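Local coordinates for surface presentation of antigens protein SpaO (PDB 4TT9) that is required for surface presentation and secretion of the three Ipa invasion proteins and for invasion by Shigella flexneri, at residues N55-E67 / D73-K85. Sequence-based numbering, arbitrary orientation.
Sequences NIKVNGSLVGHGE and DGYGIEISSWMVK
His65 O takes three donors from the corner at Ser80 and from Ser81. Ser80 N lies 3.0 Å from His65 O, and Ser81 N also donates to it, both in the carbonyl plane. Ser80 OG, 2.8 Å from His65 O, comes from above that plane; chi1 of 50° sets the hydroxyl between the backbone N and the carbonyl carbon. With Ser80 and Ser81 both facing His65, this is a classic beta bulge, placed where the chain turns between strands 75-79 and 81-82. Beyond it, Glu67 and Glu78 exchange both their amide-carbonyl bonds. Their side chains lie on the same face, Glu67 OE1 4.5 Å from Glu78 OE1, and would probably repel if both are ionised. On the other side His65 N donates to Ser81 O and Met83 N to Val63 O (2.6 Å). The hairpin of strands 61-70 and 75-79 belongs to the C-terminal SpoA domain, and strand 75-79 continues the sheet into a second subunit. Val63 O also lies over one face of the Trp82 ring, 3.3 Å above its plane, and Val63 CB makes a CH-pi contact with the six-membered ring. Ile56 CD1 meets the ring edge at Trp82 CZ3 (3.5 Å). His65 ND1 donates to Asn55 OD1 (2.7 Å) along a bent path, from above the carbonyl plane, with Ser81 OG at the imidazole edge.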
loop_
_atom_site.group_PDB
_atom_site.type_symbol
_atom_site.label_atom_id
_atom_site.label_comp_id
_atom_site.label_asym_id
_atom_site.label_seq_id
_atom_site.Cartn_x
_atom_site.Cartn_y
_atom_site.Cartn_z
ATOM N N ASN B 55 0.643 -0.480 6.486
ATOM C CA ASN B 55 1.075 0.756 7.132
ATOM C C ASN B 55 0.302 1.921 6.577
ATOM O O ASN B 55 0.211 2.086 5.361
ATOM C CB ASN B 55 2.560 0.995 6.886
ATOM C CG ASN B 55 3.425 0.027 7.632
ATOM O OD1 ASN B 55 2.963 -0.640 8.548
ATOM N ND2 ASN B 55 4.690 -0.047 7.263
ATOM N N ILE B 56 -0.260 2.736 7.455
ATOM C CA ILE B 56 -1.032 3.866 6.980
ATOM C C ILE B 56 -0.199 5.122 7.140
ATOM O O ILE B 56 0.269 5.428 8.237
ATOM C CB ILE B 56 -2.369 3.981 7.709
ATOM C CG1 ILE B 56 -3.008 2.593 7.812
ATOM C CG2 ILE B 56 -3.294 4.963 6.988
ATOM C CD1 ILE B 56 -4.317 2.546 8.564
ATOM N N LYS B 57 0.000 5.826 6.028
ATOM C CA LYS B 57 0.839 7.008 5.998
ATOM C C LYS B 57 0.016 8.212 5.598
ATOM O O LYS B 57 -0.860 8.113 4.743
ATOM C CB LYS B 57 1.985 6.835 5.004
ATOM C CG LYS B 57 3.129 5.952 5.472
ATOM C CD LYS B 57 4.312 6.122 4.533
ATOM C CE LYS B 57 5.563 5.443 5.045
ATOM N NZ LYS B 57 6.676 5.564 4.057
ATOM N N VAL B 58 0.288 9.346 6.227
ATOM C CA VAL B 58 -0.339 10.590 5.827
ATOM C C VAL B 58 0.772 11.557 5.453
ATOM O O VAL B 58 1.613 11.867 6.291
ATOM C CB VAL B 58 -1.173 11.186 6.965
ATOM C CG1 VAL B 58 -1.708 12.546 6.572
ATOM C CG2 VAL B 58 -2.312 10.255 7.322
ATOM N N ASN B 59 0.784 12.019 4.205
ATOM C CA ASN B 59 1.870 12.868 3.711
ATOM C C ASN B 59 3.258 12.324 4.019
ATOM O O ASN B 59 4.172 13.095 4.332
ATOM C CB ASN B 59 1.742 14.315 4.214
ATOM C CG ASN B 59 0.529 15.009 3.651
ATOM O OD1 ASN B 59 -0.097 14.512 2.720
ATOM N ND2 ASN B 59 0.193 16.158 4.201
ATOM N N GLY B 60 3.402 11.002 3.942
ATOM C CA GLY B 60 4.685 10.365 4.158
ATOM C C GLY B 60 4.952 10.012 5.606
ATOM O O GLY B 60 5.943 9.349 5.905
ATOM N N SER B 61 4.078 10.456 6.506
ATOM C CA SER B 61 4.226 10.162 7.934
ATOM C C SER B 61 3.456 8.907 8.358
ATOM O O SER B 61 2.283 8.762 8.037
ATOM C CB SER B 61 3.768 11.353 8.792
ATOM O OG SER B 61 4.777 12.340 8.946
ATOM N N LEU B 62 4.126 8.021 9.091
ATOM C CA LEU B 62 3.502 6.835 9.668
ATOM C C LEU B 62 2.531 7.232 10.752
ATOM O O LEU B 62 2.938 7.708 11.808
ATOM C CB LEU B 62 4.561 5.934 10.302
ATOM C CG LEU B 62 4.112 4.521 10.700
ATOM C CD1 LEU B 62 3.844 3.698 9.454
ATOM C CD2 LEU B 62 5.109 3.811 11.603
ATOM N N VAL B 63 1.246 7.014 10.515
ATOM C CA VAL B 63 0.253 7.378 11.508
ATOM C C VAL B 63 -0.455 6.164 12.081
ATOM O O VAL B 63 -1.292 6.303 12.964
ATOM C CB VAL B 63 -0.783 8.320 10.914
ATOM C CG1 VAL B 63 -0.161 9.653 10.612
ATOM C CG2 VAL B 63 -1.343 7.725 9.654
ATOM N N GLY B 64 -0.135 4.976 11.583
ATOM C CA GLY B 64 -0.774 3.775 12.094
ATOM C C GLY B 64 -0.613 2.562 11.209
ATOM O O GLY B 64 0.133 2.590 10.236
ATOM N N HIS B 65 -1.324 1.495 11.556
ATOM C CA HIS B 65 -1.237 0.223 10.846
ATOM C C HIS B 65 -2.611 -0.412 10.762
ATOM O O HIS B 65 -3.395 -0.324 11.700
ATOM C CB HIS B 65 -0.286 -0.723 11.576
ATOM C CG HIS B 65 1.054 -0.123 11.872
ATOM N ND1 HIS B 65 2.156 -0.335 11.069
ATOM C CD2 HIS B 65 1.473 0.678 12.879
ATOM C CE1 HIS B 65 3.196 0.310 11.574
ATOM N NE2 HIS B 65 2.805 0.933 12.671
ATOM N N GLY B 66 -2.917 -1.051 9.645
ATOM C CA GLY B 66 -4.228 -1.650 9.499
ATOM C C GLY B 66 -4.248 -3.016 8.839
ATOM O O GLY B 66 -3.228 -3.515 8.365
ATOM N N GLU B 67 -5.427 -3.617 8.791
ATOM C CA GLU B 67 -5.578 -4.937 8.206
ATOM C C GLU B 67 -6.520 -4.844 7.019
ATOM O O GLU B 67 -7.586 -4.243 7.114
ATOM C CB GLU B 67 -6.148 -5.899 9.249
ATOM C CG GLU B 67 -5.557 -5.701 10.643
ATOM C CD GLU B 67 -6.469 -6.192 11.751
ATOM O OE1 GLU B 67 -7.219 -7.164 11.507
ATOM O OE2 GLU B 67 -6.435 -5.607 12.861
ATOM N N ASP B 73 -19.043 -6.102 -1.448
ATOM C CA ASP B 73 -18.758 -5.365 -2.670
ATOM C C ASP B 73 -17.476 -4.544 -2.615
ATOM O O ASP B 73 -17.082 -3.950 -3.615
ATOM C CB ASP B 73 -19.930 -4.461 -3.040
ATOM C CG ASP B 73 -21.162 -5.232 -3.405
ATOM O OD1 ASP B 73 -21.543 -6.126 -2.628
ATOM O OD2 ASP B 73 -21.750 -4.948 -4.467
ATOM N N GLY B 74 -16.823 -4.507 -1.459
ATOM C CA GLY B 74 -15.639 -3.685 -1.320
ATOM C C GLY B 74 -14.518 -4.314 -0.523
ATOM O O GLY B 74 -14.626 -5.451 -0.041
ATOM N N TYR B 75 -13.434 -3.556 -0.407
ATOM C CA TYR B 75 -12.333 -3.876 0.481
ATOM C C TYR B 75 -12.197 -2.740 1.465
ATOM O O TYR B 75 -12.498 -1.595 1.139
ATOM C CB TYR B 75 -11.029 -3.990 -0.305
ATOM C CG TYR B 75 -10.875 -5.287 -1.044
ATOM C CD1 TYR B 75 -10.325 -6.393 -0.422
ATOM C CD2 TYR B 75 -11.273 -5.408 -2.358
ATOM C CE1 TYR B 75 -10.187 -7.582 -1.080
ATOM C CE2 TYR B 75 -11.134 -6.600 -3.028
ATOM C CZ TYR B 75 -10.592 -7.682 -2.380
ATOM O OH TYR B 75 -10.442 -8.880 -3.033
ATOM N N GLY B 76 -11.733 -3.042 2.666
ATOM C CA GLY B 76 -11.583 -2.013 3.674
ATOM C C GLY B 76 -10.303 -2.254 4.433
ATOM O O GLY B 76 -9.735 -3.347 4.353
ATOM N N ILE B 77 -9.834 -1.231 5.145
ATOM C CA ILE B 77 -8.663 -1.371 6.005
ATOM C C ILE B 77 -9.079 -1.121 7.436
ATOM O O ILE B 77 -9.265 0.026 7.841
ATOM C CB ILE B 77 -7.500 -0.419 5.598
ATOM C CG1 ILE B 77 -6.776 -0.956 4.369
ATOM C CG2 ILE B 77 -6.463 -0.296 6.709
ATOM C CD1 ILE B 77 -7.342 -0.463 3.074
ATOM N N GLU B 78 -9.256 -2.202 8.194
ATOM C CA GLU B 78 -9.572 -2.086 9.608
ATOM C C GLU B 78 -8.323 -1.595 10.321
ATOM O O GLU B 78 -7.214 -2.018 9.993
ATOM C CB GLU B 78 -10.036 -3.421 10.183
ATOM C CG GLU B 78 -10.566 -3.324 11.618
ATOM C CD GLU B 78 -11.070 -4.647 12.162
ATOM O OE1 GLU B 78 -11.438 -5.534 11.360
ATOM O OE2 GLU B 78 -11.101 -4.797 13.400
ATOM N N ILE B 79 -8.500 -0.693 11.280
ATOM C CA ILE B 79 -7.364 -0.059 11.939
ATOM C C ILE B 79 -6.992 -0.785 13.227
ATOM O O ILE B 79 -7.831 -1.022 14.094
ATOM C CB ILE B 79 -7.638 1.431 12.216
ATOM C CG1 ILE B 79 -8.071 2.126 10.930
ATOM C CG2 ILE B 79 -6.404 2.117 12.786
ATOM C CD1 ILE B 79 -8.642 3.481 11.167
ATOM N N SER B 80 -5.717 -1.130 13.341
ATOM C CA SER B 80 -5.244 -1.911 14.466
ATOM C C SER B 80 -4.385 -1.064 15.380
ATOM O O SER B 80 -4.225 -1.389 16.556
ATOM C CB SER B 80 -4.458 -3.126 13.974
ATOM O OG SER B 80 -3.477 -2.756 13.020
ATOM N N SER B 81 -3.831 0.016 14.833
ATOM C CA SER B 81 -3.065 0.982 15.613
ATOM C C SER B 81 -3.069 2.349 14.932
ATOM O O SER B 81 -3.041 2.436 13.710
ATOM C CB SER B 81 -1.634 0.489 15.867
ATOM O OG SER B 81 -1.004 0.032 14.688
ATOM N N TRP B 82 -3.130 3.414 15.728
ATOM C CA TRP B 82 -3.173 4.771 15.197
ATOM C C TRP B 82 -2.359 5.678 16.095
ATOM O O TRP B 82 -2.629 5.770 17.285
ATOM C CB TRP B 82 -4.607 5.269 15.135
ATOM C CG TRP B 82 -4.802 6.364 14.154
ATOM C CD1 TRP B 82 -5.128 7.652 14.426
ATOM C CD2 TRP B 82 -4.675 6.273 12.731
ATOM N NE1 TRP B 82 -5.234 8.366 13.261
ATOM C CE2 TRP B 82 -4.954 7.541 12.205
ATOM C CE3 TRP B 82 -4.356 5.234 11.851
ATOM C CZ2 TRP B 82 -4.918 7.806 10.833
ATOM C CZ3 TRP B 82 -4.326 5.494 10.494
ATOM C CH2 TRP B 82 -4.607 6.765 9.998
ATOM N N MET B 83 -1.381 6.364 15.520
ATOM C CA MET B 83 -0.293 6.938 16.301
ATOM C C MET B 83 -0.275 8.468 16.397
ATOM O O MET B 83 0.799 9.065 16.477
ATOM C CB MET B 83 1.037 6.436 15.730
ATOM C CG MET B 83 1.128 4.917 15.660
ATOM S SD MET B 83 2.201 4.317 14.342
ATOM C CE MET B 83 3.722 5.179 14.715
ATOM N N VAL B 84 -1.446 9.102 16.417
ATOM C CA VAL B 84 -1.506 10.567 16.471
ATOM C C VAL B 84 -2.882 11.087 16.888
ATOM O O VAL B 84 -3.899 10.452 16.618
ATOM C CB VAL B 84 -1.107 11.197 15.112
ATOM C CG1 VAL B 84 -2.231 11.051 14.096
ATOM C CG2 VAL B 84 -0.718 12.659 15.289
ATOM N N LYS B 85 -2.915 12.237 17.553
ATOM C CA LYS B 85 -4.190 12.846 17.921
ATOM C C LYS B 85 -4.129 14.363 17.916
ATOM O O LYS B 85 -5.162 15.024 17.895
ATOM C CB LYS B 85 -4.677 12.340 19.280
ATOM C CG LYS B 85 -6.175 12.069 19.330
ATOM C CD LYS B 85 -6.594 11.521 20.682
ATOM C CE LYS B 85 -5.767 10.311 21.087
ATOM N NZ LYS B 85 -6.167 9.784 22.426
#